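Local structure of SVP1-like protein 2 (Kluyveromyces lactis, 4EXV) at residues Y40-L45 with N335-L339; N291-I295 with I305-N309. The protein belongs to the PROPPIN family of WD-repeat beta-propellers, probably recognises phosphatidylinositol 3-phosphate at two sites, as PROPPINs do, and is probably thereby brought to membranes. All coordinates share one frame; numbering follows the deposited sequence.

Interaction 1 of 2, residues Y40-L45 with N335-L339; sequences YNVHPL and NEIPL
Leu45 and Ile337, the residues whose backbones come nearest, still have CA atoms 7.5 Å apart, so segments 40-45 and 335-339 meet through side chains and not as paired strands. The contact joins two neighbouring blades of the seven-bladed beta-propeller: Tyr40 belongs to the blade built from strands 19-22 to 47-52, while 335-339 is the end of the last strand, 326-336, of the blade beside it and the C-terminal tail that leaves it. The ring of Tyr40 reaches across this seam. With CG anti to the carbonyl carbon (chi1 -52°), it is brought against Ile337, whose CG2 lies obliquely 3.6 Å from Tyr40 CZ, while Pro338 CG sits at the ring edge near CE1. At its far end, Tyr40 OH donates to Pro338 O over 3.2 Å, approaching from above the carbonyl plane, 64° out of it. Replacing this tyrosine with an alanine would probably leave Ile337 CG2 without its aromatic partner and Pro338 O without the hydroxyl that bonds it. Beyond the two segments, Tyr40 also packs on Leu29 and Val31 of its own blade. Leu45 adds a second apolar patch, its CD1 near the backbone oxygen of Glu336 and 4.0 Å from Ile337 CG1.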
ATOM      1  N   TYR A  40      -7.253   2.006  15.106  1.00 71.52           N
ATOM      2  CA  TYR A  40      -7.411   0.675  15.685  1.00 71.00           C
ATOM      3  C   TYR A  40      -6.148  -0.182  15.635  1.00 72.84           C
ATOM      4  O   TYR A  40      -5.241   0.026  14.816  1.00 68.21           O
ATOM      5  CB  TYR A  40      -8.519  -0.100  14.970  1.00 67.95           C
ATOM      6  CG  TYR A  40      -9.825   0.623  14.873  1.00 72.67           C
ATOM      7  CD1 TYR A  40     -10.892   0.273  15.677  1.00 77.46           C
ATOM      8  CD2 TYR A  40      -9.995   1.654  13.961  1.00 76.70           C
ATOM      9  CE1 TYR A  40     -12.106   0.936  15.581  1.00 88.98           C
ATOM     10  CE2 TYR A  40     -11.198   2.329  13.850  1.00 75.80           C
ATOM     11  CZ  TYR A  40     -12.256   1.967  14.662  1.00 90.07           C
ATOM     12  OH  TYR A  40     -13.461   2.642  14.552  1.00 93.49           O
ATOM     13  N   ASN A  41      -6.112  -1.149  16.543  1.00 71.19           N
ATOM     14  CA  ASN A  41      -5.297  -2.329  16.387  1.00 69.79           C
ATOM     15  C   ASN A  41      -5.924  -3.162  15.296  1.00 70.25           C
ATOM     16  O   ASN A  41      -7.147  -3.222  15.202  1.00 67.91           O
ATOM     17  CB  ASN A  41      -5.339  -3.135  17.674  1.00 72.36           C
ATOM     18  CG  ASN A  41      -3.988  -3.253  18.324  1.00 87.79           C
ATOM     19  OD1 ASN A  41      -3.077  -2.438  18.084  1.00 82.95           O
ATOM     20  ND2 ASN A  41      -3.837  -4.279  19.152  1.00 96.08           N
ATOM     21  N   VAL A  42      -5.107  -3.814  14.476  1.00 71.97           N
ATOM     22  CA  VAL A  42      -5.650  -4.698  13.442  1.00 70.88           C
ATOM     23  C   VAL A  42      -5.880  -6.135  13.953  1.00 77.41           C
ATOM     24  O   VAL A  42      -6.944  -6.728  13.717  1.00 72.73           O
ATOM     25  CB  VAL A  42      -4.779  -4.691  12.170  1.00 68.01           C
ATOM     26  CG1 VAL A  42      -5.431  -5.523  11.081  1.00 56.64           C
ATOM     27  CG2 VAL A  42      -4.548  -3.257  11.703  1.00 66.55           C
ATOM     28  N   HIS A  43      -4.893  -6.681  14.666  1.00 75.91           N
ATOM     29  CA  HIS A  43      -5.032  -8.002  15.268  1.00 76.98           C
ATOM     30  C   HIS A  43      -4.638  -8.026  16.749  1.00 82.26           C
ATOM     31  O   HIS A  43      -3.467  -7.862  17.098  1.00 81.46           O
ATOM     32  CB  HIS A  43      -4.219  -9.043  14.499  1.00 82.76           C
ATOM     33  CG  HIS A  43      -4.590 -10.457  14.830  1.00 89.62           C
ATOM     34  ND1 HIS A  43      -5.828 -10.987  14.533  1.00 84.80           N
ATOM     35  CD2 HIS A  43      -3.885 -11.442  15.439  1.00 81.42           C
ATOM     36  CE1 HIS A  43      -5.874 -12.245  14.943  1.00 83.18           C
ATOM     37  NE2 HIS A  43      -4.710 -12.542  15.494  1.00 98.33           N
ATOM     38  N   PRO A  44      -5.634  -8.219  17.623  1.00 83.71           N
ATOM     39  CA  PRO A  44      -7.027  -8.302  17.164  1.00 80.63           C
ATOM     40  C   PRO A  44      -7.693  -6.931  17.209  1.00 79.19           C
ATOM     41  O   PRO A  44      -7.150  -5.967  17.769  1.00 77.04           O
ATOM     42  CB  PRO A  44      -7.668  -9.230  18.189  1.00 76.49           C
ATOM     43  CG  PRO A  44      -6.923  -8.884  19.472  1.00 85.45           C
ATOM     44  CD  PRO A  44      -5.520  -8.423  19.080  1.00 81.75           C
ATOM     45  N   LEU A  45      -8.878  -6.860  16.622  1.00 80.09           N
ATOM     46  CA  LEU A  45      -9.563  -5.594  16.427  1.00 74.51           C
ATOM     47  C   LEU A  45     -10.185  -5.023  17.699  1.00 74.17           C
ATOM     48  O   LEU A  45     -11.297  -5.391  18.080  1.00 79.85           O
ATOM     49  CB  LEU A  45     -10.805  -5.812  15.565  1.00 76.02           C
ATOM     50  CG  LEU A  45     -10.862  -4.936  14.316  1.00 78.04           C
ATOM     51  CD1 LEU A  45     -12.305  -4.562  13.997  1.00 81.88           C
ATOM     52  CD2 LEU A  45     -10.016  -3.692  14.513  1.00 77.55           C
ATOM     53  N   ASN A 335     -15.359  -9.542  12.103  1.00 72.37           N
ATOM     54  CA  ASN A 335     -15.704  -8.642  13.193  1.00 77.91           C
ATOM     55  C   ASN A 335     -16.142  -7.296  12.641  1.00 80.48           C
ATOM     56  O   ASN A 335     -15.531  -6.774  11.712  1.00 80.12           O
ATOM     57  CB  ASN A 335     -14.526  -8.469  14.158  1.00 73.95           C
ATOM     58  CG  ASN A 335     -13.901  -9.792  14.552  1.00 80.87           C
ATOM     59  OD1 ASN A 335     -14.605 -10.751  14.892  1.00 85.38           O
ATOM     60  ND2 ASN A 335     -12.574  -9.862  14.488  1.00 83.99           N
ATOM     61  N   GLU A 336     -17.218  -6.746  13.190  1.00 86.98           N
ATOM     62  CA  GLU A 336     -17.635  -5.405  12.811  1.00 83.13           C
ATOM     63  C   GLU A 336     -16.605  -4.448  13.385  1.00 80.46           C
ATOM     64  O   GLU A 336     -16.027  -4.712  14.438  1.00 74.74           O
ATOM     65  CB  GLU A 336     -19.033  -5.095  13.352  1.00 85.54           C
ATOM     66  CG  GLU A 336     -19.960  -6.313  13.416  1.00102.26           C
ATOM     67  CD  GLU A 336     -21.391  -5.946  13.784  1.00124.31           C
ATOM     68  OE1 GLU A 336     -22.266  -6.025  12.890  1.00125.16           O
ATOM     69  OE2 GLU A 336     -21.643  -5.582  14.959  1.00119.84           O
ATOM     70  N   ILE A 337     -16.347  -3.359  12.670  1.00 87.01           N
ATOM     71  CA  ILE A 337     -15.489  -2.286  13.174  1.00 90.61           C
ATOM     72  C   ILE A 337     -16.333  -1.300  13.969  1.00 94.77           C
ATOM     73  O   ILE A 337     -17.188  -0.615  13.387  1.00 97.17           O
ATOM     74  CB  ILE A 337     -14.859  -1.474  12.029  1.00 89.21           C
ATOM     75  CG1 ILE A 337     -13.947  -2.341  11.168  1.00 78.22           C
ATOM     76  CG2 ILE A 337     -14.108  -0.266  12.579  1.00 85.61           C
ATOM     77  CD1 ILE A 337     -13.507  -1.621   9.905  1.00 75.22           C
ATOM     78  N   PRO A 338     -16.096  -1.214  15.295  1.00 98.34           N
ATOM     79  CA  PRO A 338     -16.872  -0.334  16.193  1.00101.67           C
ATOM     80  C   PRO A 338     -16.864   1.151  15.768  1.00109.34           C
ATOM     81  O   PRO A 338     -16.082   1.943  16.324  1.00109.99           O
ATOM     82  CB  PRO A 338     -16.195  -0.528  17.564  1.00 98.70           C
ATOM     83  CG  PRO A 338     -14.874  -1.223  17.282  1.00 97.28           C
ATOM     84  CD  PRO A 338     -15.089  -2.011  16.022  1.00 92.60           C
ATOM     85  N   LEU A 339     -17.742   1.495  14.814  1.00107.90           N
ATOM     86  CA  LEU A 339     -17.789   2.810  14.140  1.00112.25           C
ATOM     87  C   LEU A 339     -16.875   2.879  12.904  1.00103.06           C
ATOM     88  O   LEU A 339     -16.695   3.938  12.296  1.00101.89           O
ATOM     89  CB  LEU A 339     -17.495   3.968  15.110  1.00115.29           C
ATOM     90  CG  LEU A 339     -18.633   4.326  16.075  1.00116.09           C
ATOM     91  CD1 LEU A 339     -18.113   5.039  17.332  1.00100.90           C
ATOM     92  CD2 LEU A 339     -19.719   5.138  15.347  1.00109.01           C
TER

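Interaction 2 of 2, residues N291-I295 with I305-N309; sequences NDCKI and IVWPN
A beta hairpin of one propeller blade, strands 294-299 and 302-307, brings these segments together, and its register is antiparallel: Lys294 faces Val306 as a hydrogen-bonded pair, and Ile295 faces Ile305 as a non-hydrogen-bonded one. Both bonds of the first pair are made. Val306 N donates to Lys294 O at 2.9 Å, and Lys294 N to Val306 O at 3.2 Å. Past the paired residues, Cys293 lies over one face of the Trp307 indole. Its CB stands 4.2 Å from the centroid of the six-membered ring, an off-centre CH-pi contact, and SG makes an oblique sulfur-aromatic contact at 4.5 Å. A chi1 of 70° sets SG between the backbone N and the carbonyl carbon, where it also meets Ile305 CG2 at 3.9 Å; that methyl lies over the same face of the indole, toward its rim. Pro308, which follows Trp307, packs across Asp292, its CG 4.0 Å from Asp292 OD2, the two side chains crossing at about a right angle. The polar ends find partners beyond the two segments: Trp307 NE1 bonds Asp314 OD2, Asp292 OD2 bonds Tyr20 OH, and Lys294 NZ bonds Tyr20 O, makes a cation-pi contact with the Tyr20 ring and forms a salt bridge with Glu21 OE1. Strand 19-22 thus borders the hairpin through Tyr20, Glu21 and Phe22, while Ile228 of strand 227-232 touches Asp292 and Cys293.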
ATOM      1  N   ASN A 291     -17.585  -3.154  -3.302  1.00 70.60           N
ATOM      2  CA  ASN A 291     -16.990  -2.078  -4.116  1.00 83.94           C
ATOM      3  C   ASN A 291     -15.482  -1.620  -3.921  1.00 85.61           C
ATOM      4  O   ASN A 291     -14.836  -1.248  -4.907  1.00 78.62           O
ATOM      5  CB  ASN A 291     -17.958  -0.889  -4.151  1.00 92.36           C
ATOM      6  CG  ASN A 291     -17.250   0.448  -4.272  1.00101.57           C
ATOM      7  OD1 ASN A 291     -16.995   1.127  -3.264  1.00104.53           O
ATOM      8  ND2 ASN A 291     -16.937   0.842  -5.506  1.00 95.48           N
ATOM      9  N   ASP A 292     -14.931  -1.627  -2.696  1.00 79.21           N
ATOM     10  CA  ASP A 292     -13.478  -1.350  -2.461  1.00 75.78           C
ATOM     11  C   ASP A 292     -12.967  -2.003  -1.160  1.00 72.65           C
ATOM     12  O   ASP A 292     -13.762  -2.347  -0.279  1.00 71.19           O
ATOM     13  CB  ASP A 292     -13.179   0.172  -2.503  1.00 75.20           C
ATOM     14  CG  ASP A 292     -11.737   0.563  -2.026  1.00 76.99           C
ATOM     15  OD1 ASP A 292     -10.731   0.350  -2.761  1.00 78.88           O
ATOM     16  OD2 ASP A 292     -11.625   1.183  -0.935  1.00 72.30           O
ATOM     17  N   CYS A 293     -11.653  -2.207  -1.051  1.00 66.96           N
ATOM     18  CA  CYS A 293     -11.073  -2.749   0.193  1.00 68.26           C
ATOM     19  C   CYS A 293      -9.554  -2.572   0.331  1.00 68.29           C
ATOM     20  O   CYS A 293      -8.890  -2.020  -0.561  1.00 66.53           O
ATOM     21  CB  CYS A 293     -11.447  -4.234   0.374  1.00 71.74           C
ATOM     22  SG  CYS A 293     -10.660  -5.415  -0.793  1.00 69.95           S
ATOM     23  N   LYS A 294      -9.015  -3.024   1.466  1.00 66.00           N
ATOM     24  CA  LYS A 294      -7.557  -3.083   1.654  1.00 68.03           C
ATOM     25  C   LYS A 294      -7.130  -4.319   2.432  1.00 69.14           C
ATOM     26  O   LYS A 294      -7.863  -4.812   3.300  1.00 69.37           O
ATOM     27  CB  LYS A 294      -7.004  -1.815   2.317  1.00 63.53           C
ATOM     28  CG  LYS A 294      -7.306  -0.563   1.514  1.00 69.22           C
ATOM     29  CD  LYS A 294      -6.722   0.700   2.105  1.00 66.22           C
ATOM     30  CE  LYS A 294      -7.130   1.856   1.209  1.00 65.97           C
ATOM     31  NZ  LYS A 294      -6.330   3.086   1.424  1.00 73.58           N
ATOM     32  N   ILE A 295      -5.935  -4.814   2.104  1.00 67.04           N
ATOM     33  CA  ILE A 295      -5.406  -6.035   2.696  1.00 65.49           C
ATOM     34  C   ILE A 295      -4.263  -5.737   3.649  1.00 66.60           C
ATOM     35  O   ILE A 295      -3.369  -4.961   3.334  1.00 65.06           O
ATOM     36  CB  ILE A 295      -4.831  -6.969   1.635  1.00 64.35           C
ATOM     37  CG1 ILE A 295      -5.767  -7.049   0.440  1.00 61.45           C
ATOM     38  CG2 ILE A 295      -4.565  -8.349   2.244  1.00 65.15           C
ATOM     39  CD1 ILE A 295      -5.281  -7.982  -0.628  1.00 63.17           C
ATOM     40  N   ILE A 305      -8.781  -8.510   5.615  1.00 63.22           N
ATOM     41  CA  ILE A 305      -9.358  -7.642   4.608  1.00 68.78           C
ATOM     42  C   ILE A 305     -10.347  -6.685   5.236  1.00 67.41           C
ATOM     43  O   ILE A 305     -11.187  -7.080   6.044  1.00 70.08           O
ATOM     44  CB  ILE A 305     -10.039  -8.433   3.491  1.00 66.77           C
ATOM     45  CG1 ILE A 305      -8.986  -9.263   2.759  1.00 60.34           C
ATOM     46  CG2 ILE A 305     -10.779  -7.480   2.550  1.00 61.40           C
ATOM     47  CD1 ILE A 305      -9.498  -9.962   1.557  1.00 61.52           C
ATOM     48  N   VAL A 306     -10.239  -5.419   4.865  1.00 66.46           N
ATOM     49  CA  VAL A 306     -11.115  -4.402   5.411  1.00 67.29           C
ATOM     50  C   VAL A 306     -12.073  -3.895   4.351  1.00 69.22           C
ATOM     51  O   VAL A 306     -11.676  -3.608   3.224  1.00 76.35           O
ATOM     52  CB  VAL A 306     -10.306  -3.225   5.969  1.00 68.91           C
ATOM     53  CG1 VAL A 306     -11.226  -2.171   6.552  1.00 67.33           C
ATOM     54  CG2 VAL A 306      -9.328  -3.726   7.007  1.00 67.55           C
ATOM     55  N   TRP A 307     -13.340  -3.793   4.722  1.00 69.85           N
ATOM     56  CA  TRP A 307     -14.367  -3.263   3.839  1.00 73.94           C
ATOM     57  C   TRP A 307     -14.971  -2.017   4.469  1.00 75.84           C
ATOM     58  O   TRP A 307     -15.636  -2.107   5.507  1.00 74.55           O
ATOM     59  CB  TRP A 307     -15.479  -4.293   3.615  1.00 73.23           C
ATOM     60  CG  TRP A 307     -15.021  -5.702   3.318  1.00 67.14           C
ATOM     61  CD1 TRP A 307     -14.781  -6.695   4.226  1.00 69.92           C
ATOM     62  CD2 TRP A 307     -14.786  -6.275   2.027  1.00 68.63           C
ATOM     63  NE1 TRP A 307     -14.395  -7.850   3.584  1.00 69.74           N
ATOM     64  CE2 TRP A 307     -14.393  -7.623   2.234  1.00 74.45           C
ATOM     65  CE3 TRP A 307     -14.855  -5.783   0.718  1.00 63.91           C
ATOM     66  CZ2 TRP A 307     -14.078  -8.481   1.179  1.00 69.89           C
ATOM     67  CZ3 TRP A 307     -14.543  -6.636  -0.325  1.00 72.46           C
ATOM     68  CH2 TRP A 307     -14.159  -7.975  -0.088  1.00 71.14           C
ATOM     69  N   PRO A 308     -14.759  -0.855   3.830  1.00 74.22           N
ATOM     70  CA  PRO A 308     -15.225   0.463   4.282  1.00 67.68           C
ATOM     71  C   PRO A 308     -16.746   0.529   4.444  1.00 78.31           C
ATOM     72  O   PRO A 308     -17.224   0.822   5.539  1.00 79.35           O
ATOM     73  CB  PRO A 308     -14.778   1.395   3.163  1.00 72.43           C
ATOM     74  CG  PRO A 308     -13.796   0.612   2.349  1.00 70.56           C
ATOM     75  CD  PRO A 308     -14.159  -0.804   2.489  1.00 71.84           C
ATOM     76  N   ASN A 309     -17.489   0.250   3.372  1.00 81.47           N
ATOM     77  CA  ASN A 309     -18.960   0.271   3.400  1.00 79.55           C
ATOM     78  C   ASN A 309     -19.640  -0.556   4.491  1.00 80.83           C
ATOM     79  O   ASN A 309     -20.679  -0.151   5.004  1.00 85.29           O
ATOM     80  CB  ASN A 309     -19.529  -0.157   2.054  1.00 84.90           C
ATOM     81  CG  ASN A 309     -19.346   0.900   0.998  1.00107.72           C
ATOM     82  OD1 ASN A 309     -18.457   0.802   0.141  1.00112.95           O
ATOM     83  ND2 ASN A 309     -20.176   1.939   1.059  1.00105.89           N
TER

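In the fold
From the N terminus, the chain first lays down strands 19-22 to 47-52, with residues 40-45 at the end of the third and the turn after it. It then runs through the following blades before reaching 291-295. Interaction 2 closes a short loop there, with nine residues between its segments, and this lies wholly within the 289-residue span that interaction 1 closes at the C terminus. Interaction 2 acts within one blade and interaction 1 between blades: the former joins the first two strands of the last blade, and the latter joins the end of strand 326-336 and the C-terminal tail after it to the first blade. They touch where Ile337 CD1 packs 4.1 Å from Val306 CG1.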